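Local coordinates for protein putative tagatose-6-phosphate ketose/aldose isomerase (Escherichia coli, PDB 3C3J) that is a putative sugar-phosphate isomerase-type protein, built from two SIS (sugar isomerase) domains in one chain and assembled as a pair of subunits, at residues Glu18-Gln23 and Ala346-Leu351; Ile67-Ala72 and Phe83-Thr88; Ser113-Glu118 and Thr139-Gly144; Ala305-Ala310 and Ala321-Ile326. All coordinates share one frame; numbering follows the deposited sequence.

Contact 1 (Glu18-Gln23 and Ala346-Leu351); sequences EEIRHQ and AQTFAL
I20 carries the apolar part of this buried contact: it points at helix 335-356 and touches Q347, T348 and L351. The backbones stay well apart, 7.3 Å from I20 CA to Q347 CA, so side chains fill the gap. The two branches of I20 part company at CB. CG2, anti to the backbone N (chi1 of CG1 is -68°), touches T348 CG2 at 3.6 Å. CD1, at the end of the other branch, meets L351 CD2 at 3.9 Å. I20 and Q347 pass alongside one another, pointing opposite ways, and the contact is made through the aliphatic part of the glutamine: Q347 CB lies beside I20 CG1 and 4.0 Å from I20 CD1.

The polar part is the meeting of Q23 and Q347. Both chains are extended beyond CG and reach tip to tip, their amide planes 26° apart and thus nearly coplanar. As modelled, Q23 OE1 and Q347 OE1 are 2.9 Å apart; with an amide turned back this may be a hydrogen bond. T348 OG1 turns to its own helix and bonds to the carbonyl of M344.

Around this pair, Q347 also packs on T177 of helix 174-187, and A346 and A350 lie against helix 235-249. The arrangement is side-chain packing of helix 15-21 and the first residue of helix 23-49 on helix 335-356, within a chain that carries two SIS domains.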
loop_
_atom_site.group_PDB
_atom_site.type_symbol
_atom_site.label_atom_id
_atom_site.label_comp_id
_atom_site.label_asym_id
_atom_site.label_seq_id
_atom_site.Cartn_x
_atom_site.Cartn_y
_atom_site.Cartn_z
ATOM N N GLU A 18 12.090 -11.503 24.570
ATOM C CA GLU A 18 11.255 -12.551 25.143
ATOM C C GLU A 18 10.079 -12.891 24.221
ATOM O O GLU A 18 9.760 -14.049 23.999
ATOM C CB GLU A 18 10.728 -12.102 26.505
ATOM C CG GLU A 18 10.103 -13.227 27.350
ATOM C CD GLU A 18 8.625 -13.496 27.067
ATOM O OE1 GLU A 18 7.885 -12.534 26.793
ATOM O OE2 GLU A 18 8.201 -14.687 27.130
ATOM N N GLU A 19 9.467 -11.841 23.689
ATOM C CA GLU A 19 8.297 -11.943 22.835
ATOM C C GLU A 19 8.647 -12.523 21.457
ATOM O O GLU A 19 7.873 -13.285 20.871
ATOM C CB GLU A 19 7.587 -10.565 22.785
ATOM C CG GLU A 19 6.904 -10.313 24.165
ATOM C CD GLU A 19 6.640 -8.879 24.553
ATOM O OE1 GLU A 19 6.874 -7.927 23.743
ATOM O OE2 GLU A 19 6.174 -8.727 25.724
ATOM N N ILE A 20 9.817 -12.188 20.951
ATOM C CA ILE A 20 10.292 -12.798 19.712
ATOM C C ILE A 20 10.513 -14.289 19.924
ATOM O O ILE A 20 10.026 -15.126 19.153
ATOM C CB ILE A 20 11.588 -12.153 19.190
ATOM C CG1 ILE A 20 11.325 -10.720 18.730
ATOM C CG2 ILE A 20 12.166 -12.992 18.043
ATOM C CD1 ILE A 20 12.604 -9.881 18.575
ATOM N N ARG A 21 11.217 -14.639 20.999
ATOM C CA ARG A 21 11.602 -16.037 21.208
ATOM C C ARG A 21 10.433 -16.978 21.531
ATOM O O ARG A 21 10.519 -18.161 21.211
ATOM C CB ARG A 21 12.674 -16.136 22.282
ATOM C CG ARG A 21 13.992 -15.539 21.864
ATOM C CD ARG A 21 15.025 -15.764 22.944
ATOM N NE ARG A 21 16.369 -15.274 22.613
ATOM C CZ ARG A 21 17.227 -15.911 21.817
ATOM N NH1 ARG A 21 16.874 -17.016 21.194
ATOM N NH2 ARG A 21 18.441 -15.416 21.611
ATOM N N HIS A 22 9.366 -16.483 22.168
ATOM C CA HIS A 22 8.208 -17.333 22.497
ATOM C C HIS A 22 7.176 -17.515 21.371
ATOM O O HIS A 22 6.133 -18.146 21.564
ATOM C CB HIS A 22 7.564 -16.953 23.854
ATOM C CG HIS A 22 6.750 -15.689 23.877
ATOM N ND1 HIS A 22 5.992 -15.235 22.820
ATOM C CD2 HIS A 22 6.522 -14.820 24.894
ATOM C CE1 HIS A 22 5.345 -14.139 23.184
ATOM N NE2 HIS A 22 5.658 -13.862 24.436
ATOM N N GLN A 23 7.492 -17.008 20.182
ATOM C CA GLN A 23 6.580 -17.107 19.037
ATOM C C GLN A 23 6.219 -18.533 18.582
ATOM O O GLN A 23 5.019 -18.861 18.548
ATOM C CB GLN A 23 7.109 -16.274 17.892
ATOM C CG GLN A 23 6.769 -14.804 18.078
ATOM C CD GLN A 23 7.406 -13.946 17.008
ATOM O OE1 GLN A 23 8.644 -13.929 16.861
ATOM N NE2 GLN A 23 6.582 -13.252 16.236
ATOM N N ALA A 346 13.716 -10.159 10.338
ATOM C CA ALA A 346 13.394 -8.743 10.426
ATOM C C ALA A 346 13.215 -8.244 11.875
ATOM O O ALA A 346 13.682 -7.143 12.241
ATOM C CB ALA A 346 12.129 -8.443 9.599
ATOM N N GLN A 347 12.531 -9.039 12.697
ATOM C CA GLN A 347 12.285 -8.646 14.095
ATOM C C GLN A 347 13.585 -8.585 14.890
ATOM O O GLN A 347 13.854 -7.619 15.625
ATOM C CB GLN A 347 11.328 -9.617 14.773
ATOM C CG GLN A 347 9.900 -9.634 14.239
ATOM C CD GLN A 347 9.122 -10.836 14.784
ATOM O OE1 GLN A 347 9.729 -11.805 15.254
ATOM N NE2 GLN A 347 7.797 -10.800 14.687
ATOM N N THR A 348 14.373 -9.634 14.748
ATOM C CA THR A 348 15.612 -9.763 15.507
ATOM C C THR A 348 16.606 -8.740 14.987
ATOM O O THR A 348 17.273 -8.111 15.783
ATOM C CB THR A 348 16.153 -11.213 15.485
ATOM O OG1 THR A 348 16.418 -11.614 14.135
ATOM C CG2 THR A 348 15.124 -12.170 16.080
ATOM N N PHE A 349 16.664 -8.503 13.678
ATOM C CA PHE A 349 17.497 -7.400 13.154
ATOM C C PHE A 349 17.170 -6.038 13.788
ATOM O O PHE A 349 18.057 -5.324 14.279
ATOM C CB PHE A 349 17.372 -7.294 11.635
ATOM C CG PHE A 349 18.177 -6.187 11.045
ATOM C CD1 PHE A 349 19.561 -6.210 11.122
ATOM C CD2 PHE A 349 17.575 -5.126 10.396
ATOM C CE1 PHE A 349 20.325 -5.190 10.563
ATOM C CE2 PHE A 349 18.347 -4.117 9.848
ATOM C CZ PHE A 349 19.725 -4.164 9.935
ATOM N N ALA A 350 15.887 -5.671 13.771
ATOM C CA ALA A 350 15.454 -4.403 14.324
ATOM C C ALA A 350 15.787 -4.258 15.822
ATOM O O ALA A 350 16.249 -3.197 16.262
ATOM C CB ALA A 350 13.928 -4.208 14.050
ATOM N N LEU A 351 15.568 -5.322 16.589
ATOM C CA LEU A 351 15.854 -5.316 18.026
ATOM C C LEU A 351 17.346 -5.016 18.274
ATOM O O LEU A 351 17.678 -4.170 19.116
ATOM C CB LEU A 351 15.448 -6.652 18.644
ATOM C CG LEU A 351 15.834 -6.918 20.106
ATOM C CD1 LEU A 351 15.138 -5.971 21.092
ATOM C CD2 LEU A 351 15.651 -8.376 20.459
#

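Contact 2 (Ile67-Ala72 and Phe83-Thr88); sequences IGDIIA and FSAVPT
A85 sends its methyl group straight at the backbone of G68, and here helix 63-79 and strand 82-85 come close. A85 CB lies 3.5 Å from G68 C and 3.6 Å from G68 CA; a CB on G68 would point toward the strand and collide with that methyl. The glycine therefore lets the two backbones come within 4.8 Å, measured from G68 CA to A85 CA. One turn along, A72 CB rests over the strand backbone, 3.8 Å from S84 C, and reaches A85 CB at 4.1 Å.

Helix and strand run in nearly opposite directions, their local axes at 149° and 7.4 Å apart at closest approach. They are the second and third elements of a beta-alpha-beta unit, strand 55-59, helix 63-79, strand 82-85, at one border of the parallel sheet of the first SIS domain. No hydrogen bond crosses between the two segments; the strand is held instead by backbone bonds from S84 and V86 to strand 55-59.

F83 can be followed outward. Its CB faces the helix and touches A72 O at 3.6 Å. CG, anti to the carbonyl carbon (chi1 -79°), begins the departure from A72, and the ring beyond it packs on L75 and A76 of the same helix and meets the ring of F187 edge-to-face. D69 starts away from the strand, yet its OD1 comes back to 4.0 Å from A85 CB, while OD2 forms a salt bridge with R240, a residue of helix 235-249.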
loop_
_atom_site.group_PDB
_atom_site.type_symbol
_atom_site.label_atom_id
_atom_site.label_comp_id
_atom_site.label_asym_id
_atom_site.label_seq_id
_atom_site.Cartn_x
_atom_site.Cartn_y
_atom_site.Cartn_z
ATOM N N ILE A 67 -1.240 -7.697 8.509
ATOM C CA ILE A 67 -1.706 -9.083 8.469
ATOM C C ILE A 67 -2.529 -9.320 7.195
ATOM O O ILE A 67 -2.212 -10.188 6.413
ATOM C CB ILE A 67 -2.523 -9.490 9.734
ATOM C CG1 ILE A 67 -1.639 -9.348 10.983
ATOM C CG2 ILE A 67 -3.121 -10.959 9.581
ATOM C CD1 ILE A 67 -2.372 -9.487 12.276
ATOM N N GLY A 68 -3.566 -8.514 6.998
ATOM C CA GLY A 68 -4.404 -8.608 5.821
ATOM C C GLY A 68 -3.619 -8.394 4.554
ATOM O O GLY A 68 -3.902 -9.014 3.555
ATOM N N ASP A 69 -2.645 -7.491 4.578
ATOM C CA ASP A 69 -1.749 -7.275 3.428
ATOM C C ASP A 69 -1.015 -8.548 3.027
ATOM O O ASP A 69 -0.871 -8.832 1.823
ATOM C CB ASP A 69 -0.755 -6.156 3.691
ATOM C CG ASP A 69 -1.418 -4.770 3.773
ATOM O OD1 ASP A 69 -2.585 -4.621 3.378
ATOM O OD2 ASP A 69 -0.759 -3.820 4.255
ATOM N N ILE A 70 -0.584 -9.325 4.019
ATOM C CA ILE A 70 0.123 -10.583 3.743
ATOM C C ILE A 70 -0.848 -11.688 3.278
ATOM O O ILE A 70 -0.553 -12.384 2.290
ATOM C CB ILE A 70 0.942 -11.045 4.940
ATOM C CG1 ILE A 70 1.995 -9.982 5.299
ATOM C CG2 ILE A 70 1.648 -12.383 4.660
ATOM C CD1 ILE A 70 2.627 -10.160 6.657
ATOM N N ILE A 71 -1.994 -11.845 3.940
ATOM C CA ILE A 71 -2.802 -13.052 3.771
ATOM C C ILE A 71 -4.127 -12.915 3.020
ATOM O O ILE A 71 -4.661 -13.943 2.614
ATOM C CB ILE A 71 -3.064 -13.786 5.122
ATOM C CG1 ILE A 71 -4.039 -13.020 6.033
ATOM C CG2 ILE A 71 -1.747 -14.107 5.865
ATOM C CD1 ILE A 71 -4.361 -13.789 7.346
ATOM N N ALA A 72 -4.698 -11.698 2.879
ATOM C CA ALA A 72 -6.026 -11.551 2.261
ATOM C C ALA A 72 -6.082 -12.082 0.808
ATOM O O ALA A 72 -6.999 -12.833 0.448
ATOM C CB ALA A 72 -6.513 -10.103 2.353
ATOM N N PHE A 83 -12.355 -12.094 0.197
ATOM C CA PHE A 83 -11.468 -11.564 1.237
ATOM C C PHE A 83 -10.734 -10.337 0.719
ATOM O O PHE A 83 -10.243 -10.349 -0.427
ATOM C CB PHE A 83 -10.400 -12.594 1.624
ATOM C CG PHE A 83 -10.862 -13.664 2.545
ATOM C CD1 PHE A 83 -10.736 -13.516 3.929
ATOM C CD2 PHE A 83 -11.411 -14.836 2.039
ATOM C CE1 PHE A 83 -11.162 -14.503 4.783
ATOM C CE2 PHE A 83 -11.826 -15.839 2.882
ATOM C CZ PHE A 83 -11.715 -15.676 4.262
ATOM N N SER A 84 -10.646 -9.300 1.557
ATOM C CA SER A 84 -9.828 -8.127 1.300
ATOM C C SER A 84 -9.314 -7.558 2.629
ATOM O O SER A 84 -9.817 -7.907 3.680
ATOM C CB SER A 84 -10.617 -7.055 0.555
ATOM O OG SER A 84 -11.671 -6.548 1.331
ATOM N N ALA A 85 -8.341 -6.659 2.542
ATOM C CA ALA A 85 -7.776 -5.991 3.694
ATOM C C ALA A 85 -7.991 -4.470 3.593
ATOM O O ALA A 85 -7.666 -3.847 2.569
ATOM C CB ALA A 85 -6.253 -6.283 3.779
ATOM N N VAL A 86 -8.505 -3.871 4.656
ATOM C CA VAL A 86 -8.654 -2.411 4.737
ATOM C C VAL A 86 -8.244 -2.034 6.136
ATOM O O VAL A 86 -8.847 -2.505 7.092
ATOM C CB VAL A 86 -10.130 -1.932 4.491
ATOM C CG1 VAL A 86 -10.232 -0.415 4.548
ATOM C CG2 VAL A 86 -10.637 -2.413 3.153
ATOM N N PRO A 87 -7.213 -1.207 6.274
ATOM C CA PRO A 87 -6.765 -0.786 7.603
ATOM C C PRO A 87 -7.868 -0.095 8.385
ATOM O O PRO A 87 -8.710 0.587 7.792
ATOM C CB PRO A 87 -5.651 0.219 7.305
ATOM C CG PRO A 87 -5.228 -0.045 5.911
ATOM C CD PRO A 87 -6.378 -0.658 5.192
ATOM N N THR A 88 -7.894 -0.276 9.700
ATOM C CA THR A 88 -8.875 0.412 10.523
ATOM C C THR A 88 -8.754 1.911 10.380
ATOM O O THR A 88 -9.754 2.613 10.504
ATOM C CB THR A 88 -8.798 0.057 12.012
ATOM O OG1 THR A 88 -7.495 0.371 12.515
ATOM C CG2 THR A 88 -9.110 -1.429 12.208
#

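Contact 3 (Ser113-Glu118 and Thr139-Gly144); sequences SGNSPE and TCNEAG
Two loops at the C-terminal ends of neighbouring parallel strands, 105-111 and 133-139, meet here, S113 and G114 from the first against T139, N141 and G144 from the second. One hydrogen bond links the two segments: N141 ND2 donates to S113 O at 2.8 Å. The bond bends moderately, 154° at the hydrogen, and uses a lone pair of S113 O in the carbonyl plane, with that oxygen also close to the amide plane of N141. CG of N141, anti to the backbone N (chi1 -174°), projects the amide across to the carbonyl.

The same oxygen takes a CA-H...O contact from G144 CA, at 3.6 Å. Each loop brings a glycine to the interface. A CB on G144 would run into S113 O, and one on G114 would sit tight against T139 OG1, which lies 3.8 Å from G114 CA and itself bonds to the carbonyl of G111. N115 lies at the rim of the contact, its amide beside G144 CA and crossing that of N141 at about a right angle, the planes 88° apart.

Local motifs shape both loops. S113 OG accepts from N115 N at 3.0 Å, an ST turn. S116 is at the N-cap of helix 117-129, its OG making a weak bond with S119 N and donating to E118 OE1 at 2.9 Å from above the carboxylate plane. In the other loop, N141 to G144 form a type I beta turn closed by G144 N on N141 O. Such paired strand-to-helix loops belong to the C-terminal end of the parallel strands in an alpha/beta fold, here that of the first SIS domain.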
loop_
_atom_site.group_PDB
_atom_site.type_symbol
_atom_site.label_atom_id
_atom_site.label_comp_id
_atom_site.label_asym_id
_atom_site.label_seq_id
_atom_site.Cartn_x
_atom_site.Cartn_y
_atom_site.Cartn_z
ATOM N N SER A 113 -4.408 -4.948 22.089
ATOM C CA SER A 113 -5.117 -4.541 23.311
ATOM C C SER A 113 -6.626 -4.666 23.226
ATOM O O SER A 113 -7.287 -4.803 24.243
ATOM C CB SER A 113 -4.777 -3.091 23.669
ATOM O OG SER A 113 -5.440 -2.160 22.815
ATOM N N GLY A 114 -7.171 -4.574 22.008
ATOM C CA GLY A 114 -8.610 -4.574 21.786
ATOM C C GLY A 114 -9.246 -3.252 22.183
ATOM O O GLY A 114 -10.466 -3.103 22.140
ATOM N N ASN A 115 -8.397 -2.294 22.544
ATOM C CA ASN A 115 -8.824 -1.019 23.079
ATOM C C ASN A 115 -8.431 0.193 22.203
ATOM O O ASN A 115 -8.796 1.329 22.524
ATOM C CB ASN A 115 -8.221 -0.825 24.479
ATOM C CG ASN A 115 -8.854 -1.699 25.545
ATOM O OD1 ASN A 115 -8.158 -2.117 26.478
ATOM N ND2 ASN A 115 -10.155 -1.975 25.436
ATOM N N SER A 116 -7.688 -0.028 21.125
ATOM C CA SER A 116 -7.374 1.028 20.151
ATOM C C SER A 116 -8.684 1.730 19.768
ATOM O O SER A 116 -9.640 1.045 19.367
ATOM C CB SER A 116 -6.741 0.418 18.908
ATOM O OG SER A 116 -6.953 1.224 17.766
ATOM N N PRO A 117 -8.760 3.081 19.945
ATOM C CA PRO A 117 -9.993 3.754 19.572
ATOM C C PRO A 117 -10.432 3.422 18.143
ATOM O O PRO A 117 -11.618 3.307 17.886
ATOM C CB PRO A 117 -9.630 5.240 19.692
ATOM C CG PRO A 117 -8.551 5.281 20.732
ATOM C CD PRO A 117 -7.763 4.028 20.481
ATOM N N GLU A 118 -9.485 3.270 17.224
ATOM C CA GLU A 118 -9.820 2.941 15.841
ATOM C C GLU A 118 -10.414 1.551 15.705
ATOM O O GLU A 118 -11.274 1.334 14.849
ATOM C CB GLU A 118 -8.605 3.066 14.937
ATOM C CG GLU A 118 -8.028 4.452 14.967
ATOM C CD GLU A 118 -6.757 4.531 15.777
ATOM O OE1 GLU A 118 -6.662 3.991 16.933
ATOM O OE2 GLU A 118 -5.852 5.158 15.221
ATOM N N THR A 139 -7.842 -11.146 18.942
ATOM C CA THR A 139 -7.309 -10.186 19.902
ATOM C C THR A 139 -6.528 -10.857 21.058
ATOM O O THR A 139 -6.769 -12.011 21.402
ATOM C CB THR A 139 -8.477 -9.283 20.436
ATOM O OG1 THR A 139 -7.973 -8.268 21.307
ATOM C CG2 THR A 139 -9.548 -10.114 21.164
ATOM N N CYS A 140 -5.603 -10.103 21.646
ATOM C CA CYS A 140 -4.720 -10.616 22.700
ATOM C C CYS A 140 -5.109 -10.215 24.130
ATOM O O CYS A 140 -4.419 -10.602 25.070
ATOM C CB CYS A 140 -3.255 -10.215 22.408
ATOM S SG CYS A 140 -2.688 -10.681 20.734
ATOM N N ASN A 141 -6.235 -9.518 24.307
ATOM C CA ASN A 141 -6.658 -9.000 25.605
ATOM C C ASN A 141 -8.103 -9.374 25.927
ATOM O O ASN A 141 -9.054 -8.867 25.325
ATOM C CB ASN A 141 -6.478 -7.468 25.621
ATOM C CG ASN A 141 -6.754 -6.835 26.977
ATOM O OD1 ASN A 141 -6.738 -7.503 28.007
ATOM N ND2 ASN A 141 -6.951 -5.512 26.982
ATOM N N GLU A 142 -8.276 -10.279 26.883
ATOM C CA GLU A 142 -9.600 -10.752 27.275
ATOM C C GLU A 142 -10.516 -9.603 27.777
ATOM O O GLU A 142 -11.740 -9.618 27.579
ATOM C CB GLU A 142 -9.447 -11.844 28.356
ATOM C CG GLU A 142 -10.758 -12.298 28.979
ATOM C CD GLU A 142 -11.273 -11.361 30.078
ATOM O OE1 GLU A 142 -10.545 -10.448 30.548
ATOM O OE2 GLU A 142 -12.422 -11.534 30.467
ATOM N N ALA A 143 -9.901 -8.610 28.397
ATOM C CA ALA A 143 -10.635 -7.497 28.996
ATOM C C ALA A 143 -10.849 -6.322 28.014
ATOM O O ALA A 143 -11.516 -5.355 28.363
ATOM C CB ALA A 143 -9.910 -7.018 30.237
ATOM N N GLY A 144 -10.297 -6.405 26.801
ATOM C CA GLY A 144 -10.450 -5.337 25.825
ATOM C C GLY A 144 -11.833 -5.273 25.238
ATOM O O GLY A 144 -12.558 -6.247 25.216
#

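Contact 4 (Ala305-Ala310 and Ala321-Ile326); sequences AMRVIA and AGPHII
P323 and A310 make the first shell of this parallel strand pairing, which joins strand 307-312 to the outermost strand within the chain, 324-326, in the sheet of the second SIS domain. Two backbone hydrogen bonds flank the single bridge of A310 with H324. A310 N donates to P323 O at 3.2 Å, and I325 N donates to A310 O at 2.8 Å. Parallel running is confirmed by the 12° between the local strand axes. The P323 oxygen also receives I309 CA at 3.4 Å as a CA-H...O contact.

Side chains add a second layer. P323 CB packs on I309 CG1 at 3.9 Å, the two side chains crossing at about a right angle, and P323 CG meets R307 CG at 3.8 Å. I309 CG2, anti to the backbone N, faces onward to I325 CD1.

Further out, R300 of helix 288-302 gives NH1 to V308 O and NH2 to P323 O, two acceptors that approach each other without bonding, so one guanidinium bridges both segments. Helix 317-320 completes the beta-alpha-beta connection, its V319 touching H324 and I326. H324 CG lies between the backbone N and the carbonyl carbon (chi1 67°); the ring beyond leads away from strand 307-312, and ND1 donates to G322 O at 2.9 Å, with the acceptor close to the ring plane.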
loop_
_atom_site.group_PDB
_atom_site.type_symbol
_atom_site.label_atom_id
_atom_site.label_comp_id
_atom_site.label_asym_id
_atom_site.label_seq_id
_atom_site.Cartn_x
_atom_site.Cartn_y
_atom_site.Cartn_z
ATOM N N ALA A 305 24.228 -0.535 -3.803
ATOM C CA ALA A 305 23.873 -0.636 -2.389
ATOM C C ALA A 305 25.112 -0.937 -1.539
ATOM O O ALA A 305 26.068 -1.546 -2.024
ATOM C CB ALA A 305 22.824 -1.725 -2.181
HETATM N N MSE A 306 25.090 -0.515 -0.278
HETATM C CA MSE A 306 26.094 -0.955 0.686
HETATM C C MSE A 306 26.105 -2.463 0.792
HETATM O O MSE A 306 27.168 -3.066 0.885
HETATM C CB MSE A 306 25.826 -0.364 2.066
HETATM C CG MSE A 306 26.857 -0.743 3.147
HETATM SE SE MSE A 306 26.580 0.290 4.819
HETATM C CE MSE A 306 27.617 1.913 4.355
ATOM N N ARG A 307 24.910 -3.069 0.806
ATOM C CA ARG A 307 24.765 -4.523 0.907
ATOM C C ARG A 307 23.412 -4.967 0.358
ATOM O O ARG A 307 22.410 -4.291 0.605
ATOM C CB ARG A 307 24.893 -4.983 2.368
ATOM C CG ARG A 307 25.157 -6.478 2.515
ATOM C CD ARG A 307 25.570 -6.875 3.921
ATOM N NE ARG A 307 26.789 -6.174 4.340
ATOM C CZ ARG A 307 27.261 -6.120 5.586
ATOM N NH1 ARG A 307 26.641 -6.751 6.581
ATOM N NH2 ARG A 307 28.375 -5.429 5.842
ATOM N N VAL A 308 23.405 -6.090 -0.365
ATOM C CA VAL A 308 22.187 -6.738 -0.858
ATOM C C VAL A 308 22.156 -8.145 -0.281
ATOM O O VAL A 308 23.059 -8.938 -0.536
ATOM C CB VAL A 308 22.105 -6.810 -2.389
ATOM C CG1 VAL A 308 20.763 -7.503 -2.847
ATOM C CG2 VAL A 308 22.229 -5.395 -3.018
ATOM N N ILE A 309 21.123 -8.445 0.517
ATOM C CA ILE A 309 20.971 -9.752 1.168
ATOM C C ILE A 309 19.715 -10.426 0.622
ATOM O O ILE A 309 18.648 -9.846 0.662
ATOM C CB ILE A 309 20.829 -9.621 2.708
ATOM C CG1 ILE A 309 22.042 -8.941 3.326
ATOM C CG2 ILE A 309 20.597 -10.974 3.388
ATOM C CD1 ILE A 309 21.905 -8.764 4.825
ATOM N N ALA A 310 19.878 -11.630 0.089
ATOM C CA ALA A 310 18.776 -12.486 -0.316
ATOM C C ALA A 310 18.528 -13.484 0.801
ATOM O O ALA A 310 19.471 -14.138 1.280
ATOM C CB ALA A 310 19.109 -13.221 -1.576
ATOM N N ALA A 321 25.652 -15.325 -5.312
ATOM C CA ALA A 321 26.607 -14.330 -5.843
ATOM C C ALA A 321 26.756 -13.078 -4.974
ATOM O O ALA A 321 27.269 -12.055 -5.442
ATOM C CB ALA A 321 26.204 -13.929 -7.238
ATOM N N GLY A 322 26.310 -13.153 -3.722
ATOM C CA GLY A 322 26.472 -12.073 -2.748
ATOM C C GLY A 322 25.851 -12.493 -1.423
ATOM O O GLY A 322 25.453 -13.646 -1.291
ATOM N N PRO A 323 25.799 -11.578 -0.432
ATOM C CA PRO A 323 25.280 -11.885 0.904
ATOM C C PRO A 323 23.923 -12.552 0.816
ATOM O O PRO A 323 23.077 -12.113 0.036
ATOM C CB PRO A 323 25.163 -10.513 1.559
ATOM C CG PRO A 323 26.252 -9.725 0.916
ATOM C CD PRO A 323 26.273 -10.188 -0.513
ATOM N N HIS A 324 23.741 -13.620 1.582
ATOM C CA HIS A 324 22.522 -14.390 1.546
ATOM C C HIS A 324 22.365 -15.246 2.786
ATOM O O HIS A 324 23.354 -15.573 3.466
ATOM C CB HIS A 324 22.472 -15.275 0.296
ATOM C CG HIS A 324 23.501 -16.360 0.282
ATOM N ND1 HIS A 324 24.823 -16.129 -0.038
ATOM C CD2 HIS A 324 23.405 -17.678 0.552
ATOM C CE1 HIS A 324 25.494 -17.263 0.032
ATOM N NE2 HIS A 324 24.659 -18.219 0.392
ATOM N N ILE A 325 21.111 -15.591 3.069
ATOM C CA ILE A 325 20.754 -16.476 4.148
ATOM C C ILE A 325 19.860 -17.557 3.552
ATOM O O ILE A 325 18.845 -17.252 2.939
ATOM C CB ILE A 325 20.009 -15.722 5.270
ATOM C CG1 ILE A 325 20.906 -14.681 5.907
ATOM C CG2 ILE A 325 19.486 -16.683 6.345
ATOM C CD1 ILE A 325 20.163 -13.727 6.813
ATOM N N ILE A 326 20.246 -18.820 3.688
ATOM C CA ILE A 326 19.373 -19.927 3.286
ATOM C C ILE A 326 18.634 -20.401 4.514
ATOM O O ILE A 326 19.231 -20.637 5.556
ATOM C CB ILE A 326 20.142 -21.113 2.641
ATOM C CG1 ILE A 326 21.024 -20.622 1.480
ATOM C CG2 ILE A 326 19.177 -22.203 2.184
ATOM C CD1 ILE A 326 20.317 -19.858 0.382
#

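Contacts 2 and 3 both belong to the first SIS domain, with centres 18 Å apart, and they touch: T88 OG1 lies 3.8 Å from E118 CB, so the start of helix 88-93, just past strand 82-85, packs on the start of helix 117-129. Contact 4 lies in the second SIS domain, its centre 39 Å from that of contact 3, on opposite sides of the chain's centre. Contact 1 sits between, its centre 21 to 23 Å from each of the others, and brings the N-terminal helix onto helix 335-356, which follows strand 324-326 of contact 4 in the chain. Its nearest atoms stay about 7 Å from contact 4 and about 10 Å from contact 2.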